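Side-chain contacts in EmGH1 (Erythrobacter marinus, PDB 5Z87), which probably hydrolyses beta-glucosidic bonds, as expected of a family 3 glycoside hydrolase: residues Ala236-Gly241 and Met278-Glu283; Gly286-Ala291 and His324-Ser329; Glu199-Val204 and Gln258-Pro263; Gln240-Gly243 and Ala248-His251; Val317-Ser322 and Ala542-Asp547. All blocks are in the same frame, centred on the assembly; numbering follows the deposited sequence.

Contact 1. Residues Ala236-Gly241 and Met278-Glu283; sequences AGYGQG and MASHGE
The rings of Y238 and H281 lie side by side and point the same way, centroids 5.2 Å apart and planes at 85°, an oblique pairing. Y238 OH comes to 3.1 Å from H281 CD2, while the hydroxyl's hydrogen bonds go to R192 and, weakly, N246. H234 and W190 meet the tyrosine ring edge-to-face, and F247 stacks with the imidazole of H281, whose ND1 bonds D316. With CG anti to the backbone N (chi1 -179°), the tyrosine reaches past S280 to the histidine; S280 OG lies 3.4 Å from Y238 CB. That hydroxyl accepts from G282 N at 3.1 Å, nearly straight at 173°, forming an ST turn just after strand 276-279; a water 2.7 Å from S280 OG also donates to A236 O. A leucine in place of Y238 would probably leave R192 without its hydroxyl mate and open a gap beside H281 CD2. H281 lines the pocket holding a bound dithiothreitol, at the C-terminal ends of the parallel strands of a TIM-type barrel. The buried S280 hydroxyl is thus gripped by a peptide N-H and a water, and Y238 with D316 and F247 is consistent with a second shell that orients H281.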
# COMPACT_ATOMS: atom_id res chain seq x y z
N ALA A 236 -1.99 16.51 -5.72
CA ALA A 236 -0.69 16.09 -5.19
C ALA A 236 -0.88 14.66 -4.68
O ALA A 236 -1.95 14.33 -4.16
CB ALA A 236 -0.22 16.99 -4.05
N GLY A 237 0.14 13.81 -4.84
CA GLY A 237 0.07 12.42 -4.42
C GLY A 237 -0.35 11.44 -5.50
O GLY A 237 -0.67 10.29 -5.18
N TYR A 238 -0.35 11.86 -6.76
CA TYR A 238 -0.84 11.01 -7.83
C TYR A 238 -0.05 9.70 -7.94
O TYR A 238 -0.62 8.66 -8.28
CB TYR A 238 -0.82 11.82 -9.13
CG TYR A 238 -1.31 11.16 -10.39
CD1 TYR A 238 -2.45 10.36 -10.39
CD2 TYR A 238 -0.66 11.40 -11.60
CE1 TYR A 238 -2.90 9.77 -11.58
CE2 TYR A 238 -1.10 10.83 -12.78
CZ TYR A 238 -2.22 10.02 -12.77
OH TYR A 238 -2.63 9.45 -13.96
N GLY A 239 1.23 9.72 -7.58
CA GLY A 239 2.07 8.54 -7.68
C GLY A 239 1.79 7.47 -6.64
O GLY A 239 2.25 6.32 -6.81
N GLN A 240 1.05 7.79 -5.57
CA GLN A 240 0.86 6.88 -4.46
C GLN A 240 -0.41 6.05 -4.59
O GLN A 240 -0.82 5.41 -3.62
CB GLN A 240 0.88 7.64 -3.12
CG GLN A 240 2.26 8.14 -2.69
CD GLN A 240 2.91 9.08 -3.73
OE1 GLN A 240 2.43 10.18 -3.97
NE2 GLN A 240 4.01 8.63 -4.34
N GLY A 241 -1.05 6.06 -5.76
CA GLY A 241 -2.28 5.30 -5.93
C GLY A 241 -2.13 3.84 -5.53
O GLY A 241 -1.10 3.22 -5.84
N MET A 278 -0.95 21.74 -12.29
CA MET A 278 -2.07 20.87 -12.64
C MET A 278 -2.41 19.92 -11.49
O MET A 278 -1.52 19.40 -10.82
CB MET A 278 -1.76 20.06 -13.91
CG MET A 278 -2.86 19.09 -14.32
SD MET A 278 -2.37 18.08 -15.75
CE MET A 278 -2.45 19.26 -17.08
N ALA A 279 -3.70 19.70 -11.26
CA ALA A 279 -4.19 18.87 -10.17
C ALA A 279 -4.24 17.40 -10.60
O ALA A 279 -4.10 17.07 -11.78
CB ALA A 279 -5.56 19.34 -9.69
N SER A 280 -4.51 16.53 -9.63
CA SER A 280 -4.41 15.08 -9.80
C SER A 280 -5.76 14.42 -10.07
O SER A 280 -6.80 14.85 -9.56
CB SER A 280 -3.77 14.47 -8.55
OG SER A 280 -3.95 13.06 -8.51
N HIS A 281 -5.73 13.34 -10.87
CA HIS A 281 -6.90 12.50 -11.09
C HIS A 281 -7.55 12.05 -9.79
O HIS A 281 -8.77 11.88 -9.71
CB HIS A 281 -6.52 11.21 -11.85
CG HIS A 281 -6.21 11.39 -13.30
ND1 HIS A 281 -6.70 12.44 -14.05
CD2 HIS A 281 -5.50 10.61 -14.16
CE1 HIS A 281 -6.27 12.32 -15.30
NE2 HIS A 281 -5.54 11.22 -15.39
N GLY A 282 -6.73 11.78 -8.78
CA GLY A 282 -7.12 10.91 -7.69
C GLY A 282 -7.75 11.63 -6.52
O GLY A 282 -8.00 12.83 -6.54
N GLU A 283 -8.02 10.84 -5.48
CA GLU A 283 -8.60 11.28 -4.22
C GLU A 283 -7.68 10.85 -3.08
O GLU A 283 -6.94 9.87 -3.18
CB GLU A 283 -9.98 10.65 -4.01
CG GLU A 283 -9.86 9.14 -3.75
CD GLU A 283 -10.86 8.58 -2.75
OE1 GLU A 283 -10.46 8.41 -1.58
OE2 GLU A 283 -12.00 8.22 -3.13
O HOH W 1 -3.67 12.38 -5.96

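Contact 2. Residues Gly286-Ala291 and His324-Ser329; sequences GVPAHA and HGVAGS
P288 sets its pyrrolidine ring over one face of the H324 imidazole: P288 CB stands 4.1 Å from the ring centroid and 20° off the normal, a CH-pi contact displaced toward the rim. The nearest ring atom is H324 CD2, 3.8 Å from P288 CB. The proline and the histidine run antiparallel alongside one another, whereas P288 and V326 reach toward each other end-on, with P288 CG 3.7 Å from V326 CG2. One proline ring therefore serves both partners: CB lies over the imidazole, while CG touches both V326 CG2 and the histidine. H324 holds CG anti to its carbonyl carbon (chi1 -69°), and chi2 of -75° turns the imidazole so that a face, rather than an edge, receives the proline. This rotation is also fixed at the polar end, where NE2 is hydrogen-bonded to the carbonyl O of H281. V326 places CG1 anti to the backbone N, which leaves CG2 as the methyl that meets P288; the same methyl lies 4.0 Å from G286 O. A serine instead of H324 would probably leave the H281 carbonyl without its N-H mate and open a gap beside P288. G325, the first residue to leave helical backbone angles after helix 319-322, has positive phi, and the chain there turns so that V326 follows H324 onto the proline; S329 then caps helix 330-340. T645 and S717 of the second subunit pack on H324 and V326. The arrangement joins the two-stranded antiparallel hairpin 283-288 to a helix-to-helix loop of the TIM-type barrel domain, at the subunit interface.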
# COMPACT_ATOMS: atom_id res chain seq x y z
N GLY A 286 -11.11 10.18 0.33
CA GLY A 286 -12.39 10.55 -0.23
C GLY A 286 -12.49 11.94 -0.84
O GLY A 286 -13.56 12.29 -1.36
N VAL A 287 -11.43 12.74 -0.82
CA VAL A 287 -11.47 14.11 -1.34
C VAL A 287 -10.79 14.11 -2.71
O VAL A 287 -9.56 13.96 -2.77
CB VAL A 287 -10.78 15.11 -0.40
CG1 VAL A 287 -10.82 16.50 -1.02
CG2 VAL A 287 -11.44 15.13 0.96
N PRO A 288 -11.52 14.32 -3.79
CA PRO A 288 -10.86 14.49 -5.09
C PRO A 288 -9.94 15.69 -5.05
O PRO A 288 -10.30 16.75 -4.53
CB PRO A 288 -12.04 14.71 -6.05
CG PRO A 288 -13.26 14.22 -5.31
CD PRO A 288 -12.98 14.45 -3.87
N ALA A 289 -8.72 15.51 -5.58
CA ALA A 289 -7.75 16.60 -5.61
C ALA A 289 -8.31 17.83 -6.33
O ALA A 289 -8.04 18.97 -5.92
CB ALA A 289 -6.45 16.15 -6.28
N HIS A 290 -9.07 17.62 -7.41
CA HIS A 290 -9.67 18.74 -8.13
C HIS A 290 -10.76 19.45 -7.33
O HIS A 290 -11.23 20.50 -7.77
CB HIS A 290 -10.23 18.26 -9.47
CG HIS A 290 -9.20 18.08 -10.53
ND1 HIS A 290 -8.34 17.00 -10.55
CD2 HIS A 290 -8.84 18.86 -11.58
CE1 HIS A 290 -7.51 17.11 -11.58
NE2 HIS A 290 -7.80 18.24 -12.22
N ALA A 291 -11.16 18.90 -6.17
CA ALA A 291 -12.07 19.56 -5.24
C ALA A 291 -11.46 19.73 -3.86
O ALA A 291 -12.19 19.91 -2.88
CB ALA A 291 -13.39 18.78 -5.12
N HIS A 324 -15.72 10.07 -9.31
CA HIS A 324 -15.63 9.98 -7.85
C HIS A 324 -16.99 9.93 -7.16
O HIS A 324 -17.09 9.42 -6.04
CB HIS A 324 -14.85 11.18 -7.31
CG HIS A 324 -13.40 11.16 -7.65
ND1 HIS A 324 -12.50 10.31 -7.02
CD2 HIS A 324 -12.68 11.87 -8.55
CE1 HIS A 324 -11.30 10.52 -7.51
NE2 HIS A 324 -11.38 11.46 -8.44
N GLY A 325 -18.04 10.47 -7.78
CA GLY A 325 -19.33 10.47 -7.11
C GLY A 325 -19.40 11.44 -5.95
O GLY A 325 -20.10 11.17 -4.97
N VAL A 326 -18.68 12.55 -6.02
CA VAL A 326 -18.68 13.54 -4.96
C VAL A 326 -19.60 14.71 -5.29
O VAL A 326 -20.35 15.17 -4.43
CB VAL A 326 -17.24 14.01 -4.67
CG1 VAL A 326 -17.23 15.27 -3.79
CG2 VAL A 326 -16.48 12.88 -3.99
N ALA A 327 -19.60 15.17 -6.54
CA ALA A 327 -20.55 16.18 -6.99
C ALA A 327 -21.82 15.50 -7.50
O ALA A 327 -21.76 14.48 -8.19
CB ALA A 327 -19.93 17.04 -8.10
N GLY A 328 -22.97 16.10 -7.17
CA GLY A 328 -24.24 15.54 -7.57
C GLY A 328 -24.58 15.73 -9.03
O GLY A 328 -25.45 15.03 -9.55
N SER A 329 -23.89 16.64 -9.71
CA SER A 329 -24.19 16.90 -11.11
C SER A 329 -22.97 17.56 -11.73
O SER A 329 -22.02 17.94 -11.04
CB SER A 329 -25.41 17.81 -11.24
OG SER A 329 -25.18 19.03 -10.55

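Contact 3. Residues Glu199-Val204 and Gln258-Pro263; sequences EDPHVV and QNVVLP. With PEG (di(hydroxyethyl)ether), chain N.
P201 rests the CG corner of its ring on the backbone of helix 254-261, with P201 CG 3.9 Å from V260 O and 4.1 Å from N259 O. This is the close part of the contact, and it is made by carbon against carbonyl groups; the side chains meet more loosely, P201 CG and V260 CG1 being 4.4 Å apart. The proline is the first residue of helix 201-216, whose N-cap is D200: its OD2 accepts from V203 N at 2.9 Å, the donor standing 37° out of the carboxylate plane. In the family 3 TIM-type barrel domain the contact thus joins the start of one helix to the end of another, where helix 254-261 widens into a pi-type turn. On the solvent side a di(hydroxyethyl)ether molecule fills in between them. At one end its O4 donates to N259 O, 2.7 Å away. At the other, O1 and H202 ND1 share a hydrogen bond of 2.8 Å, with O1 at the edge of the imidazole and in its plane. H202 carries CG anti to its backbone N, and this chi1 of 175° brings ND1 to O1. Between its ends the ether rests on carbon: P263 CB, at the start of helix 263-270, is 3.7 Å from its C3, and P201 CB is equally far from its C4.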
# COMPACT_ATOMS: atom_id res chain seq x y z
N GLU A 199 12.01 8.12 -6.49
CA GLU A 199 11.36 8.02 -5.20
C GLU A 199 11.83 9.07 -4.19
O GLU A 199 11.19 9.23 -3.15
CB GLU A 199 11.60 6.61 -4.61
CG GLU A 199 13.03 6.35 -4.09
CD GLU A 199 13.28 4.88 -3.71
OE1 GLU A 199 12.69 3.98 -4.35
OE2 GLU A 199 14.08 4.63 -2.77
N ASP A 200 12.92 9.74 -4.45
CA ASP A 200 13.49 10.55 -3.36
C ASP A 200 12.99 11.99 -3.42
O ASP A 200 13.08 12.62 -4.47
CB ASP A 200 15.00 10.56 -3.43
CG ASP A 200 15.60 11.41 -2.35
OD1 ASP A 200 15.33 11.13 -1.16
OD2 ASP A 200 16.34 12.36 -2.67
N PRO A 201 12.49 12.54 -2.30
CA PRO A 201 12.02 13.93 -2.32
C PRO A 201 13.10 14.93 -2.68
O PRO A 201 12.83 15.88 -3.44
CB PRO A 201 11.49 14.14 -0.90
CG PRO A 201 11.09 12.75 -0.44
CD PRO A 201 12.18 11.87 -1.01
N HIS A 202 14.33 14.74 -2.19
CA HIS A 202 15.37 15.72 -2.52
C HIS A 202 15.71 15.71 -4.00
O HIS A 202 15.83 16.77 -4.62
CB HIS A 202 16.63 15.45 -1.69
CG HIS A 202 17.78 16.34 -2.04
ND1 HIS A 202 17.89 17.63 -1.57
CD2 HIS A 202 18.85 16.14 -2.85
CE1 HIS A 202 18.99 18.18 -2.05
NE2 HIS A 202 19.59 17.30 -2.83
N VAL A 203 15.85 14.52 -4.60
CA VAL A 203 16.16 14.42 -6.02
C VAL A 203 15.04 15.03 -6.86
O VAL A 203 15.30 15.80 -7.79
CB VAL A 203 16.42 12.95 -6.41
CG1 VAL A 203 16.25 12.76 -7.92
CG2 VAL A 203 17.82 12.50 -5.95
N VAL A 204 13.79 14.69 -6.55
CA VAL A 204 12.68 15.22 -7.34
C VAL A 204 12.56 16.73 -7.16
O VAL A 204 12.23 17.45 -8.11
CB VAL A 204 11.37 14.49 -6.97
CG1 VAL A 204 10.19 15.10 -7.68
CG2 VAL A 204 11.46 13.02 -7.33
N GLN A 258 3.44 16.68 3.73
CA GLN A 258 4.30 17.85 3.86
C GLN A 258 5.77 17.53 3.59
O GLN A 258 6.50 18.39 3.08
CB GLN A 258 4.15 18.45 5.26
CG GLN A 258 2.90 19.33 5.44
CD GLN A 258 3.00 20.65 4.67
OE1 GLN A 258 4.10 21.13 4.40
NE2 GLN A 258 1.87 21.23 4.32
N ASN A 259 6.23 16.32 3.92
CA ASN A 259 7.66 16.02 3.84
C ASN A 259 8.04 15.05 2.73
O ASN A 259 9.24 14.92 2.46
CB ASN A 259 8.15 15.46 5.19
CG ASN A 259 7.91 16.44 6.33
OD1 ASN A 259 8.75 17.27 6.61
ND2 ASN A 259 6.75 16.33 6.98
N VAL A 260 7.09 14.37 2.10
CA VAL A 260 7.37 13.47 0.97
C VAL A 260 6.88 14.07 -0.34
O VAL A 260 7.65 14.28 -1.26
CB VAL A 260 6.77 12.07 1.19
CG1 VAL A 260 7.01 11.20 -0.03
CG2 VAL A 260 7.33 11.40 2.43
N VAL A 261 5.58 14.32 -0.43
CA VAL A 261 4.93 14.55 -1.71
C VAL A 261 5.07 16.01 -2.15
O VAL A 261 5.40 16.29 -3.31
CB VAL A 261 3.45 14.11 -1.61
CG1 VAL A 261 2.71 14.41 -2.90
CG2 VAL A 261 3.36 12.62 -1.25
N LEU A 262 4.82 16.95 -1.24
CA LEU A 262 4.79 18.39 -1.50
C LEU A 262 6.13 19.08 -1.74
O LEU A 262 6.14 20.10 -2.44
CB LEU A 262 4.08 19.11 -0.35
CG LEU A 262 2.58 18.85 -0.21
CD1 LEU A 262 2.02 19.67 0.94
CD2 LEU A 262 1.85 19.15 -1.52
N PRO A 263 7.25 18.65 -1.16
CA PRO A 263 8.49 19.48 -1.24
C PRO A 263 8.88 19.85 -2.67
O PRO A 263 9.34 20.98 -2.90
CB PRO A 263 9.56 18.60 -0.57
CG PRO A 263 8.76 17.81 0.45
CD PRO A 263 7.43 17.53 -0.21
C1 PEG N . 15.12 19.12 -0.72
O1 PEG N . 15.90 18.44 0.28
C2 PEG N . 13.66 19.10 -0.26
O2 PEG N . 13.45 17.82 0.35
C3 PEG N . 12.51 17.81 1.44
C4 PEG N . 12.40 16.35 1.89
O4 PEG N . 11.55 16.14 3.04

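Contact 4. Residues Gln240-Gly243 and Ala248-His251; sequences QGIG and APSH
I242 lays CG2 against the H251 imidazole, 3.5 Å from H251 CD2, the two side chains crossing obliquely. Its other branch, CG1, stands between the backbone N and the carbonyl carbon (chi1 60°), a crowded position that brings it to 3.8 Å from A248 CB. The isoleucine thus spans from A248 to H251, with P249 in between. One backbone bond joins the two sides: I242 N donates to P249 O at 2.9 Å, with an N-H...O angle of 149°. The same carbonyl receives a CA-H...O contact from G241, whose CA is 3.3 Å from P249 O. A CB on G241 would probably collide with A248 O, which fits a glycine at this point. S250 OG touches Q240 CB at 3.7 Å but bonds G237 O. A water links Q240 O, 2.6 Å away, to H251 N. Both arms belong to the loop between strand 229-235 and helix 254-261 of the barrel domain, and this loop faces the second subunit, where E256 bonds H251 ND1 and Q642 packs on I242. The chemistry implies two arms joined by one direct bond and one water, S250 being also tied to G237 and the E283 backbone, with apolar contacts along I242 and its imidazole neighbour bound to the dimer partner.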
# COMPACT_ATOMS: atom_id res chain seq x y z
N GLN A 240 1.05 7.79 -5.57
CA GLN A 240 0.86 6.88 -4.46
C GLN A 240 -0.41 6.05 -4.59
O GLN A 240 -0.82 5.41 -3.62
CB GLN A 240 0.88 7.64 -3.12
CG GLN A 240 2.26 8.14 -2.69
CD GLN A 240 2.91 9.08 -3.73
OE1 GLN A 240 2.43 10.18 -3.97
NE2 GLN A 240 4.01 8.63 -4.34
N GLY A 241 -1.05 6.06 -5.76
CA GLY A 241 -2.28 5.30 -5.93
C GLY A 241 -2.13 3.84 -5.53
O GLY A 241 -1.10 3.22 -5.84
N ILE A 242 -3.11 3.29 -4.82
CA ILE A 242 -2.96 1.93 -4.31
C ILE A 242 -2.90 0.95 -5.48
O ILE A 242 -3.42 1.21 -6.57
CB ILE A 242 -4.09 1.55 -3.33
CG1 ILE A 242 -5.46 1.64 -4.01
CG2 ILE A 242 -3.98 2.36 -2.06
CD1 ILE A 242 -6.65 1.25 -3.09
N GLY A 243 -2.24 -0.18 -5.25
CA GLY A 243 -2.11 -1.20 -6.26
C GLY A 243 -1.22 -0.84 -7.42
O GLY A 243 -1.05 -1.68 -8.31
N ALA A 248 -6.26 5.32 -8.87
CA ALA A 248 -6.71 4.77 -7.59
C ALA A 248 -6.35 5.71 -6.44
O ALA A 248 -5.40 6.50 -6.54
CB ALA A 248 -6.10 3.38 -7.34
N PRO A 249 -7.09 5.65 -5.34
CA PRO A 249 -6.83 6.57 -4.23
C PRO A 249 -5.43 6.40 -3.69
O PRO A 249 -4.81 5.35 -3.78
CB PRO A 249 -7.88 6.17 -3.18
CG PRO A 249 -8.99 5.56 -3.99
CD PRO A 249 -8.26 4.79 -5.07
N SER A 250 -4.95 7.48 -3.08
CA SER A 250 -3.70 7.50 -2.35
C SER A 250 -4.02 7.66 -0.87
O SER A 250 -4.99 8.33 -0.50
CB SER A 250 -2.80 8.64 -2.81
OG SER A 250 -2.59 8.54 -4.21
N HIS A 251 -3.21 7.02 -0.03
CA HIS A 251 -3.34 7.08 1.41
C HIS A 251 -2.12 7.82 1.93
O HIS A 251 -1.05 7.24 2.09
CB HIS A 251 -3.48 5.69 2.03
CG HIS A 251 -4.71 4.96 1.58
ND1 HIS A 251 -5.69 4.57 2.46
CD2 HIS A 251 -5.12 4.58 0.35
CE1 HIS A 251 -6.66 3.96 1.78
NE2 HIS A 251 -6.34 3.95 0.50
O HOH W 2 -1.49 5.07 -1.13

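Contact 5. Residues Val317-Ser322 and Ala542-Asp547; sequences VRRIHS and AYFAGD
Stacking carries the contact: the guanidinium of R319 lies flat on the ring of F544, centres 3.9 Å apart and planes at 5°. F544 CD1 sits over the centre of the guanidinium, while R319 NE is offset toward the rim of the ring, 3.5 Å from F544 CD1. The same geometry is a cation-pi interaction, with R319 CZ above the face and 30° off the ring normal. Van der Waals contact extends the overlap at both ends, R319 NH2 meeting F544 CB at 3.4 Å and the aliphatic R319 CD meeting F544 CE1 at 3.8 Å. The two side chains overlap head to tail; R319 is extended from CG to NE, and F544 holds CG anti to its backbone N (chi1 -180°), which sends the ring out to meet it. The pair joins two domains: R319 is on the short helix 319-322 of the TIM-type barrel domain, and F544 is in the loop between strand 527-533 and helix 561-569 of the family 3 C-terminal domain. Among charged interactions, R319 NH1 forms a salt bridge with D316, which is likely to fix the plane of the guanidinium while leaving its face to the phenylalanine. Contacts with the second subunit complete the surroundings: its F648 meets the F544 ring, and its R649 bonds the carbonyls of Y543 and G546.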
# COMPACT_ATOMS: atom_id res chain seq x y z
N VAL A 317 -12.58 17.93 -13.92
CA VAL A 317 -13.60 18.67 -13.16
C VAL A 317 -14.93 17.94 -13.24
O VAL A 317 -15.57 17.67 -12.22
CB VAL A 317 -13.72 20.13 -13.64
CG1 VAL A 317 -14.70 20.88 -12.75
CG2 VAL A 317 -12.39 20.85 -13.58
N ARG A 318 -15.36 17.58 -14.46
CA ARG A 318 -16.54 16.75 -14.63
C ARG A 318 -16.46 15.46 -13.81
O ARG A 318 -17.47 14.99 -13.28
CB ARG A 318 -16.74 16.41 -16.11
CG ARG A 318 -18.04 15.66 -16.38
CD ARG A 318 -18.07 15.07 -17.77
NE ARG A 318 -17.37 15.92 -18.71
CZ ARG A 318 -17.94 16.89 -19.41
NH1 ARG A 318 -19.24 17.13 -19.29
NH2 ARG A 318 -17.21 17.61 -20.24
N ARG A 319 -15.27 14.88 -13.70
CA ARG A 319 -15.14 13.58 -13.04
C ARG A 319 -15.28 13.66 -11.53
O ARG A 319 -15.41 12.61 -10.89
CB ARG A 319 -13.82 12.93 -13.41
CG ARG A 319 -13.78 12.39 -14.82
CD ARG A 319 -12.37 12.07 -15.20
NE ARG A 319 -12.22 11.85 -16.62
CZ ARG A 319 -11.05 11.74 -17.22
NH1 ARG A 319 -9.94 11.82 -16.49
NH2 ARG A 319 -10.97 11.55 -18.53
N ILE A 320 -15.23 14.87 -10.94
CA ILE A 320 -15.65 15.04 -9.56
C ILE A 320 -17.02 14.42 -9.36
O ILE A 320 -17.32 13.83 -8.31
CB ILE A 320 -15.67 16.53 -9.18
CG1 ILE A 320 -14.29 17.17 -9.31
CG2 ILE A 320 -16.21 16.72 -7.75
CD1 ILE A 320 -14.38 18.70 -9.23
N HIS A 321 -17.88 14.56 -10.37
CA HIS A 321 -19.21 13.97 -10.38
C HIS A 321 -19.19 12.57 -10.97
O HIS A 321 -19.63 11.62 -10.31
CB HIS A 321 -20.17 14.86 -11.18
CG HIS A 321 -21.44 14.16 -11.56
ND1 HIS A 321 -22.36 13.73 -10.63
CD2 HIS A 321 -21.92 13.78 -12.77
CE1 HIS A 321 -23.36 13.13 -11.25
NE2 HIS A 321 -23.12 13.15 -12.55
N SER A 322 -18.66 12.43 -12.19
CA SER A 322 -18.91 11.24 -13.01
C SER A 322 -18.02 10.06 -12.66
O SER A 322 -18.35 8.93 -13.04
CB SER A 322 -18.72 11.59 -14.49
OG SER A 322 -17.37 11.92 -14.74
N ALA A 542 -2.56 4.39 -18.19
CA ALA A 542 -3.86 3.74 -18.38
C ALA A 542 -4.92 4.82 -18.52
O ALA A 542 -5.30 5.47 -17.54
CB ALA A 542 -4.19 2.82 -17.20
N TYR A 543 -5.42 5.02 -19.75
CA TYR A 543 -6.35 6.12 -19.97
C TYR A 543 -7.72 5.82 -19.37
O TYR A 543 -8.06 4.68 -19.01
CB TYR A 543 -6.47 6.44 -21.46
CG TYR A 543 -5.13 6.58 -22.15
CD1 TYR A 543 -4.63 5.55 -22.95
CD2 TYR A 543 -4.35 7.73 -22.01
CE1 TYR A 543 -3.40 5.66 -23.58
CE2 TYR A 543 -3.12 7.85 -22.65
CZ TYR A 543 -2.65 6.81 -23.43
OH TYR A 543 -1.43 6.90 -24.06
N PHE A 544 -8.52 6.88 -19.27
CA PHE A 544 -9.85 6.81 -18.68
C PHE A 544 -10.78 5.91 -19.50
O PHE A 544 -11.55 5.11 -18.93
CB PHE A 544 -10.41 8.24 -18.55
CG PHE A 544 -11.79 8.31 -17.95
CD1 PHE A 544 -11.95 8.39 -16.57
CD2 PHE A 544 -12.92 8.32 -18.76
CE1 PHE A 544 -13.22 8.46 -16.01
CE2 PHE A 544 -14.18 8.39 -18.20
CZ PHE A 544 -14.34 8.45 -16.82
N ALA A 545 -10.74 6.04 -20.82
CA ALA A 545 -11.75 5.40 -21.67
C ALA A 545 -11.54 3.89 -21.74
O ALA A 545 -10.42 3.39 -21.61
CB ALA A 545 -11.72 5.97 -23.09
N GLY A 546 -12.64 3.18 -21.96
CA GLY A 546 -12.61 1.75 -22.22
C GLY A 546 -11.94 0.98 -21.10
O GLY A 546 -12.17 1.25 -19.91
N ASP A 547 -11.10 0.03 -21.48
CA ASP A 547 -10.34 -0.80 -20.54
C ASP A 547 -8.85 -0.62 -20.80
O ASP A 547 -8.11 -1.60 -20.93
CB ASP A 547 -10.75 -2.27 -20.67
CG ASP A 547 -10.15 -3.16 -19.58
OD1 ASP A 547 -9.88 -2.68 -18.46
OD2 ASP A 547 -9.95 -4.36 -19.86

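In the fold
Contacts 1 to 4 lie within the TIM-type barrel domain, whereas contact 5 ties it to the family 3 C-terminal domain. Contacts 1 and 4 share Q240 and G241 after strand 229-235, about 8 Å apart centre to centre, and contact 4 falls along the chain between the segments of contact 3. Contact 3, on helices 201-216 and 254-261, lies about 26 Å and 27 Å from contacts 2 and 5, between centres. Contacts 2 and 5 alternate along the chain, centres about 12 Å apart, and touch through probable V326 N to I320 O and H321 ND1 to A327 O bonds. Contact 1 touches all the others; contacts 2, 4 and 5, and E283 of contact 1, meet the second subunit, placing interface and pocket close together.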